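Pentafunctional AROM polypeptide (Schizosaccharomyces pombe, PDB 5SWV) probably dehydrates 3-dehydroquinate and reduces 3-dehydroshikimate to shikimate with the two domains of this fragment, part of the five-activity AROM enzyme of aromatic biosynthesis. Local coordinates at residues Pro251-Leu256 with Pro280-Ala285. Numbering follows the deposited sequence.
Sequences PEKFFL and PHTYEA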
loop_
_atom_site.group_PDB
_atom_site.type_symbol
_atom_site.label_atom_id
_atom_site.label_comp_id
_atom_site.label_asym_id
_atom_site.label_seq_id
_atom_site.Cartn_x
_atom_site.Cartn_y
_atom_site.Cartn_z
ATOM N N PRO A 251 8.491 20.588 6.339
ATOM C CA PRO A 251 7.081 20.773 6.679
ATOM C C PRO A 251 6.262 21.299 5.542
ATOM O O PRO A 251 6.706 22.189 4.825
ATOM C CB PRO A 251 7.110 21.833 7.782
ATOM C CG PRO A 251 8.439 21.690 8.404
ATOM C CD PRO A 251 9.372 21.263 7.317
ATOM N N GLU A 252 5.033 20.815 5.454
ATOM C CA GLU A 252 4.158 21.061 4.324
ATOM C C GLU A 252 2.760 21.346 4.857
ATOM O O GLU A 252 2.337 20.780 5.883
ATOM C CB GLU A 252 4.176 19.883 3.346
ATOM C CG GLU A 252 5.297 19.960 2.305
ATOM C CD GLU A 252 5.583 18.636 1.587
ATOM O OE1 GLU A 252 4.645 17.988 1.096
ATOM O OE2 GLU A 252 6.767 18.235 1.505
ATOM N N LYS A 253 2.076 22.268 4.181
ATOM C CA LYS A 253 0.715 22.626 4.524
ATOM C C LYS A 253 -0.264 21.925 3.582
ATOM O O LYS A 253 -0.160 22.048 2.367
ATOM C CB LYS A 253 0.527 24.130 4.427
ATOM C CG LYS A 253 1.439 24.920 5.337
ATOM C CD LYS A 253 0.701 26.070 6.000
ATOM C CE LYS A 253 1.632 26.951 6.822
ATOM N NZ LYS A 253 2.317 27.937 5.934
ATOM N N PHE A 254 -1.198 21.181 4.170
ATOM C CA PHE A 254 -2.279 20.507 3.451
ATOM C C PHE A 254 -3.616 21.165 3.782
ATOM O O PHE A 254 -3.772 21.782 4.829
ATOM C CB PHE A 254 -2.306 19.016 3.798
ATOM C CG PHE A 254 -1.123 18.257 3.258
ATOM C CD1 PHE A 254 0.057 18.164 3.989
ATOM C CD2 PHE A 254 -1.170 17.657 2.005
ATOM C CE1 PHE A 254 1.163 17.493 3.471
ATOM C CE2 PHE A 254 -0.077 16.964 1.498
ATOM C CZ PHE A 254 1.089 16.886 2.224
ATOM N N PHE A 255 -4.569 21.032 2.866
ATOM C CA PHE A 255 -5.818 21.770 2.942
ATOM C C PHE A 255 -7.031 20.957 2.481
ATOM O O PHE A 255 -6.892 19.904 1.891
ATOM C CB PHE A 255 -5.698 23.057 2.111
ATOM C CG PHE A 255 -4.662 24.014 2.619
ATOM C CD1 PHE A 255 -4.976 24.939 3.606
ATOM C CD2 PHE A 255 -3.368 23.989 2.126
ATOM C CE1 PHE A 255 -4.014 25.823 4.093
ATOM C CE2 PHE A 255 -2.399 24.871 2.605
ATOM C CZ PHE A 255 -2.725 25.791 3.585
ATOM N N LEU A 256 -8.215 21.460 2.810
ATOM C CA LEU A 256 -9.478 20.963 2.283
ATOM C C LEU A 256 -10.214 22.153 1.678
ATOM O O LEU A 256 -10.422 23.144 2.358
ATOM C CB LEU A 256 -10.327 20.348 3.393
ATOM C CG LEU A 256 -11.729 19.836 3.005
ATOM C CD1 LEU A 256 -11.659 18.754 1.930
ATOM C CD2 LEU A 256 -12.493 19.323 4.223
ATOM N N PRO A 280 5.824 16.228 10.117
ATOM C CA PRO A 280 5.641 17.543 10.727
ATOM C C PRO A 280 4.586 18.397 10.047
ATOM O O PRO A 280 4.648 19.613 10.149
ATOM C CB PRO A 280 7.001 18.188 10.473
ATOM C CG PRO A 280 7.339 17.708 9.089
ATOM C CD PRO A 280 6.697 16.335 8.926
ATOM N N HIS A 281 3.635 17.791 9.347
ATOM C CA HIS A 281 2.767 18.545 8.445
ATOM C C HIS A 281 1.572 19.112 9.216
ATOM O O HIS A 281 1.352 18.767 10.377
ATOM C CB HIS A 281 2.310 17.655 7.274
ATOM C CG HIS A 281 3.429 17.018 6.485
ATOM N ND1 HIS A 281 4.547 17.706 6.063
ATOM C CD2 HIS A 281 3.576 15.756 6.013
ATOM C CE1 HIS A 281 5.339 16.901 5.379
ATOM N NE2 HIS A 281 4.772 15.709 5.332
ATOM N N THR A 282 0.830 20.006 8.574
ATOM C CA THR A 282 -0.474 20.443 9.087
ATOM C C THR A 282 -1.540 20.244 8.022
ATOM O O THR A 282 -1.219 20.247 6.836
ATOM C CB THR A 282 -0.452 21.920 9.492
ATOM O OG1 THR A 282 0.030 22.710 8.400
ATOM C CG2 THR A 282 0.446 22.120 10.690
ATOM N N TYR A 283 -2.801 20.078 8.440
ATOM C CA TYR A 283 -3.962 20.002 7.523
ATOM C C TYR A 283 -5.086 20.898 8.034
ATOM O O TYR A 283 -5.483 20.794 9.186
ATOM C CB TYR A 283 -4.452 18.556 7.414
ATOM C CG TYR A 283 -5.495 18.210 6.327
ATOM C CD1 TYR A 283 -6.818 18.641 6.409
ATOM C CD2 TYR A 283 -5.158 17.377 5.261
ATOM C CE1 TYR A 283 -7.754 18.285 5.443
ATOM C CE2 TYR A 283 -6.090 17.010 4.295
ATOM C CZ TYR A 283 -7.379 17.462 4.388
ATOM O OH TYR A 283 -8.278 17.083 3.431
ATOM N N GLU A 284 -5.603 21.760 7.160
ATOM C CA GLU A 284 -6.590 22.785 7.533
ATOM C C GLU A 284 -7.757 22.871 6.559
ATOM O O GLU A 284 -7.567 22.954 5.345
ATOM C CB GLU A 284 -5.937 24.174 7.553
ATOM C CG GLU A 284 -4.941 24.392 8.670
ATOM C CD GLU A 284 -3.853 25.397 8.315
ATOM O OE1 GLU A 284 -3.738 26.385 9.069
ATOM O OE2 GLU A 284 -3.107 25.191 7.308
ATOM N N ALA A 285 -8.966 22.924 7.094
ATOM C CA ALA A 285 -10.097 23.431 6.328
ATOM C C ALA A 285 -9.806 24.859 5.825
ATOM O O ALA A 285 -9.301 25.691 6.572
ATOM C CB ALA A 285 -11.358 23.408 7.179
#
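Strands 253-256 and 282-285 pair in parallel as the two strands of a beta-alpha-beta crossover, joined through helix 266-277, in what is, by family, the substrate-binding domain of the shikimate dehydrogenase part; 282-285 is an outermost strand of its sheet. F254 gives its N-H to T282 O (2.8 Å) and its O to E284 N (3.0 Å), while E252 O accepts from T282 N and L256 N donates to E284 O. On the face of F254 and Y283, which helix 266-277 covers, F254 meets H281, just before the strand, edge-to-face, CE1 3.8 Å from H281 CG, planes at 65°. P280 CD lies over the opposite imidazole face, toward the rim, and ND1 of H281 takes a weak bond from E252 N (3.2 Å). Y283, its CG anti to the backbone N (chi1 -170°), lays CD2 against F254 CB at 3.6 Å; its hydroxyl, a polar tip on a buried ring, bonds to N307 OD1. On the other face, E284 runs beside F255, and K253 carries NZ to a salt bridge with D302, suiting a long, charged side chain at the strand's partly exposed start. Aromatic rings are thus buried against the helix, whereas the opposite face combines buried F255 with exposed T282 and E284, polar residues suited to an edge strand.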